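Local coordinates for protein-glutamine gamma-glutamyltransferase (Pagrus major, PDB 1G0D) that probably catalyses the calcium-dependent cross-linking of peptide-bound glutamine to primary amines, such as the side-chain amine of peptide-bound lysine, with release of ammonia, at residues A[152-157]-A[349-354]; A[278-283]-A[288-293]. All blocks are in the same frame, centred on the assembly; numbering follows the deposited sequence.

Interaction 1 (A[152-157]-A[349-354]); sequences QEYVMN and DGWQVL. With SO4 (sulfate ion), chain B.
W351 meets Y154 edge to face. The CZ2-CH2 edge of the indole comes down on one face of the phenol ring, over its CD2-CE2 side. CH2 of W351 lies 3.6 Å from CD2 of Y154, and CZ2 of W351 is equally close to CE2 of Y154. The ring planes stand at 88°, and the centroid of the indole six-membered ring is 5.1 Å from that of the phenol. On the opposite face of Y154 lies CB of its neighbour E153. For Y154, CG is anti to the carbonyl carbon (chi1 -51°), which sends the ring off helix 148-156 toward the strand. The indole N-H points elsewhere: NE1 of W351 bonds to O2 of a sulfate at 3.1 Å, with a weak second bond to O1. R291 makes a cation-pi contact with W351 and a weak hydrogen bond to OH of Y154. Further out, E153 is held by N157 ND2, 2.7 Å from its OE1, and by a salt bridge to K426. One aromatic pair thus joins helix 148-156 to strand 350-355. It pairs the C-H edge of one ring with the pi face of the other, while the indole N-H serves a sulfate, probably from the crystallisation liquor.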
# COMPACT_ATOMS: atom_id res chain seq x y z
N GLN A 152 5.65 -15.96 3.56
CA GLN A 152 4.25 -16.37 3.50
C GLN A 152 3.34 -15.17 3.65
O GLN A 152 2.27 -15.11 3.03
CB GLN A 152 3.97 -17.37 4.61
CG GLN A 152 2.58 -17.85 4.65
CD GLN A 152 2.12 -18.34 3.30
OE1 GLN A 152 2.85 -19.11 2.62
NE2 GLN A 152 0.91 -17.91 2.88
N GLU A 153 3.77 -14.22 4.49
CA GLU A 153 3.01 -13.01 4.71
C GLU A 153 3.32 -11.97 3.66
O GLU A 153 2.41 -11.41 3.03
CB GLU A 153 3.34 -12.42 6.08
CG GLU A 153 2.70 -11.04 6.33
CD GLU A 153 1.16 -11.07 6.39
OE1 GLU A 153 0.59 -12.17 6.52
OE2 GLU A 153 0.52 -10.00 6.30
N TYR A 154 4.60 -11.73 3.44
CA TYR A 154 5.04 -10.73 2.48
C TYR A 154 5.01 -11.08 1.00
O TYR A 154 5.25 -10.20 0.17
CB TYR A 154 6.42 -10.26 2.87
CG TYR A 154 6.50 -9.84 4.31
CD1 TYR A 154 5.45 -9.11 4.89
CD2 TYR A 154 7.61 -10.17 5.09
CE1 TYR A 154 5.52 -8.70 6.20
CE2 TYR A 154 7.70 -9.77 6.42
CZ TYR A 154 6.64 -9.04 6.96
OH TYR A 154 6.74 -8.58 8.24
N VAL A 155 4.76 -12.34 0.64
CA VAL A 155 4.63 -12.72 -0.77
C VAL A 155 3.34 -13.51 -0.98
O VAL A 155 2.51 -13.15 -1.80
CB VAL A 155 5.76 -13.63 -1.34
CG1 VAL A 155 5.39 -14.03 -2.78
CG2 VAL A 155 7.07 -12.92 -1.38
N MET A 156 3.15 -14.55 -0.20
CA MET A 156 1.99 -15.40 -0.36
C MET A 156 0.66 -14.98 0.21
O MET A 156 -0.37 -15.44 -0.25
CB MET A 156 2.35 -16.79 0.13
CG MET A 156 3.53 -17.36 -0.66
SD MET A 156 2.94 -17.78 -2.26
CE MET A 156 4.27 -17.47 -3.16
N ASN A 157 0.65 -14.13 1.22
CA ASN A 157 -0.63 -13.72 1.78
C ASN A 157 -1.38 -12.72 0.89
O ASN A 157 -0.80 -11.73 0.42
CB ASN A 157 -0.44 -13.13 3.16
CG ASN A 157 -1.74 -12.99 3.86
OD1 ASN A 157 -2.79 -13.06 3.22
ND2 ASN A 157 -1.71 -12.80 5.17
N ASP A 349 21.14 -3.27 2.26
CA ASP A 349 20.33 -4.42 1.85
C ASP A 349 19.11 -4.55 2.72
O ASP A 349 19.10 -4.09 3.83
CB ASP A 349 21.13 -5.70 2.04
CG ASP A 349 22.13 -5.95 0.96
OD1 ASP A 349 22.67 -7.07 1.01
OD2 ASP A 349 22.39 -5.10 0.09
N GLY A 350 18.09 -5.23 2.25
CA GLY A 350 16.95 -5.39 3.13
C GLY A 350 15.79 -4.61 2.60
O GLY A 350 15.68 -4.42 1.38
N TRP A 351 14.93 -4.16 3.52
CA TRP A 351 13.73 -3.40 3.16
C TRP A 351 14.02 -2.04 2.52
O TRP A 351 14.83 -1.27 3.03
CB TRP A 351 12.84 -3.18 4.39
CG TRP A 351 12.27 -4.40 5.01
CD1 TRP A 351 12.64 -4.95 6.20
CD2 TRP A 351 11.24 -5.25 4.47
NE1 TRP A 351 11.90 -6.09 6.44
CE2 TRP A 351 11.04 -6.29 5.41
CE3 TRP A 351 10.48 -5.22 3.31
CZ2 TRP A 351 10.09 -7.30 5.20
CZ3 TRP A 351 9.54 -6.22 3.11
CH2 TRP A 351 9.35 -7.25 4.05
N GLN A 352 13.32 -1.74 1.43
CA GLN A 352 13.47 -0.48 0.71
C GLN A 352 12.12 0.17 0.67
O GLN A 352 11.12 -0.48 0.47
CB GLN A 352 13.93 -0.73 -0.71
CG GLN A 352 14.96 -1.83 -0.78
CD GLN A 352 16.31 -1.35 -0.40
OE1 GLN A 352 16.76 -0.32 -0.88
NE2 GLN A 352 16.98 -2.08 0.46
N VAL A 353 12.09 1.48 0.87
CA VAL A 353 10.86 2.22 0.85
C VAL A 353 10.54 2.64 -0.57
O VAL A 353 11.36 3.23 -1.22
CB VAL A 353 10.96 3.50 1.74
CG1 VAL A 353 9.80 4.44 1.48
CG2 VAL A 353 10.99 3.12 3.19
N LEU A 354 9.34 2.30 -1.03
CA LEU A 354 8.83 2.67 -2.36
C LEU A 354 7.52 3.47 -2.10
O LEU A 354 6.51 2.93 -1.60
CB LEU A 354 8.49 1.40 -3.15
CG LEU A 354 9.39 0.85 -4.25
CD1 LEU A 354 10.60 1.66 -4.36
CD2 LEU A 354 9.76 -0.56 -3.95
S SO4 B . 11.38 -7.11 9.98
O1 SO4 B . 12.16 -6.00 9.67
O2 SO4 B . 11.42 -7.99 8.88
O3 SO4 B . 12.13 -7.71 10.99
O4 SO4 B . 10.11 -6.68 10.48

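Interaction 2 (A[278-283]-A[288-293]); sequences VACTVL and IPTRPI. With SO4 (sulfate ion), chain B.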
# COMPACT_ATOMS: atom_id res chain seq x y z
N VAL A 278 -2.24 -1.08 -4.04
CA VAL A 278 -2.13 -1.57 -5.43
C VAL A 278 -0.65 -1.88 -5.75
O VAL A 278 -0.35 -2.79 -6.51
CB VAL A 278 -2.69 -0.51 -6.43
CG1 VAL A 278 -2.37 -0.86 -7.85
CG2 VAL A 278 -4.15 -0.40 -6.27
N ALA A 279 0.29 -1.14 -5.17
CA ALA A 279 1.73 -1.40 -5.42
C ALA A 279 2.05 -2.74 -4.79
O ALA A 279 2.76 -3.55 -5.38
CB ALA A 279 2.65 -0.30 -4.78
N CYS A 280 1.52 -2.95 -3.59
CA CYS A 280 1.74 -4.20 -2.89
C CYS A 280 1.24 -5.38 -3.67
O CYS A 280 1.93 -6.36 -3.75
CB CYS A 280 1.03 -4.19 -1.56
SG CYS A 280 1.50 -5.52 -0.47
N THR A 281 0.04 -5.30 -4.23
CA THR A 281 -0.55 -6.42 -5.00
C THR A 281 0.31 -6.84 -6.17
O THR A 281 0.48 -8.02 -6.44
CB THR A 281 -1.92 -6.04 -5.59
OG1 THR A 281 -2.95 -6.29 -4.63
CG2 THR A 281 -2.22 -6.88 -6.77
N VAL A 282 0.85 -5.86 -6.87
CA VAL A 282 1.65 -6.14 -8.04
C VAL A 282 3.06 -6.65 -7.72
O VAL A 282 3.54 -7.56 -8.36
CB VAL A 282 1.74 -4.85 -8.96
CG1 VAL A 282 2.70 -5.10 -10.14
CG2 VAL A 282 0.32 -4.48 -9.48
N LEU A 283 3.73 -6.06 -6.74
CA LEU A 283 5.07 -6.50 -6.42
C LEU A 283 4.97 -7.91 -5.76
O LEU A 283 5.71 -8.84 -6.11
CB LEU A 283 5.74 -5.44 -5.53
CG LEU A 283 5.92 -4.08 -6.25
CD1 LEU A 283 6.13 -3.00 -5.23
CD2 LEU A 283 7.09 -4.11 -7.22
N ILE A 288 8.28 -9.97 -5.41
CA ILE A 288 9.15 -9.20 -4.54
C ILE A 288 8.46 -9.04 -3.20
O ILE A 288 7.36 -8.53 -3.14
CB ILE A 288 9.47 -7.80 -5.14
CG1 ILE A 288 10.09 -7.97 -6.54
CG2 ILE A 288 10.44 -7.05 -4.27
CD1 ILE A 288 10.51 -6.65 -7.22
N PRO A 289 9.08 -9.52 -2.11
CA PRO A 289 8.48 -9.40 -0.77
C PRO A 289 8.08 -7.94 -0.46
O PRO A 289 8.92 -7.03 -0.51
CB PRO A 289 9.58 -9.92 0.15
CG PRO A 289 10.40 -10.75 -0.69
CD PRO A 289 10.37 -10.21 -2.06
N THR A 290 6.80 -7.72 -0.12
CA THR A 290 6.30 -6.34 0.12
C THR A 290 5.25 -6.19 1.25
O THR A 290 4.41 -7.06 1.49
CB THR A 290 5.69 -5.81 -1.25
OG1 THR A 290 6.70 -5.87 -2.26
CG2 THR A 290 5.16 -4.39 -1.15
N ARG A 291 5.31 -5.08 1.97
CA ARG A 291 4.30 -4.83 3.00
C ARG A 291 3.95 -3.36 3.09
O ARG A 291 4.84 -2.50 3.11
CB ARG A 291 4.76 -5.29 4.36
CG ARG A 291 6.16 -4.86 4.70
CD ARG A 291 6.49 -5.26 6.11
NE ARG A 291 7.78 -4.72 6.50
CZ ARG A 291 8.43 -5.06 7.59
NH1 ARG A 291 7.91 -5.96 8.43
NH2 ARG A 291 9.60 -4.49 7.86
N PRO A 292 2.66 -3.03 3.11
CA PRO A 292 2.27 -1.62 3.22
C PRO A 292 2.58 -1.05 4.58
O PRO A 292 2.12 -1.61 5.59
CB PRO A 292 0.77 -1.64 2.97
CG PRO A 292 0.53 -2.94 2.30
CD PRO A 292 1.48 -3.88 2.95
N ILE A 293 3.37 0.03 4.63
CA ILE A 293 3.63 0.64 5.92
C ILE A 293 2.93 2.01 6.03
O ILE A 293 2.83 2.73 5.03
CB ILE A 293 5.14 0.77 6.26
CG1 ILE A 293 5.64 2.06 5.81
CG2 ILE A 293 6.00 -0.38 5.76
CD1 ILE A 293 6.11 2.72 7.02
S SO4 B . 11.38 -7.11 9.98
O1 SO4 B . 12.16 -6.00 9.67
O2 SO4 B . 11.42 -7.99 8.88
O3 SO4 B . 12.13 -7.71 10.99
O4 SO4 B . 10.11 -6.68 10.48
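T290 sets its methyl CG2 anti to the backbone N and keeps OG1 beside that N (chi1 -57°), which turns both branches to helix 272-286. C280 carries SG anti to its own N (chi1 -168°), which reaches the strand. CG2 of T290 rests 3.8 Å from CA of C280. SG of C280 lies 3.8 Å from CD of P292, out of plane beyond the CD-CG rim. OG1 of T290 sits 3.4 Å from CB of L283, and the two side chains cross at a slant. The same OG1 donates to O of I288 at 2.9 Å, from above the carbonyl plane, and is also bonded to OG of S337. A valine in place of T290 would probably leave the I288 carbonyl without this donor and S337 without its hydroxyl partner. The chain turn is closed by the backbone: N of I288 donates to O of L283 at 2.9 Å. Beside it, CD1 of I288 and CD2 of L283 are 4.3 Å apart. The helix and strand run antiparallel, at 173°, with their axes 8.0 Å apart. R291 starts away from the helix. Its chain is extended from CG to NE, and NH1 meets O4 of a sulfate at 3.1 Å in the guanidinium plane; E336 forms a salt bridge with NH2. This is the helix that starts at the catalytic C272, packed on the strand that follows it in the papain-like core. The chemistry divides by face: apolar groups and a bonded hydroxyl meet the helix, while the guanidinium on the other side carries charge to an acid and an anion.

How the interactions relate
Interaction 2 is the more central, with every touching residue buried; interaction 1 is smaller and only partly buried. Both reach the same four-stranded antiparallel sheet. Interaction 2 packs helix 272-286 on its outermost strand 290-298, whereas interaction 1 brings helix 148-156 to the inner strand 350-355. Along the chain, 278-293 is nested within the loop closed by interaction 1. The two meet directly: O of Y154 probably accepts a hydrogen bond from N of T290, 2.9 Å away, and one sulfate is shared by W351 and R291. Interaction 1 depends on a single aromatic pair bridging distant segments, while interaction 2 combines aliphatic, sulfur and backbone contacts between neighbours in sequence.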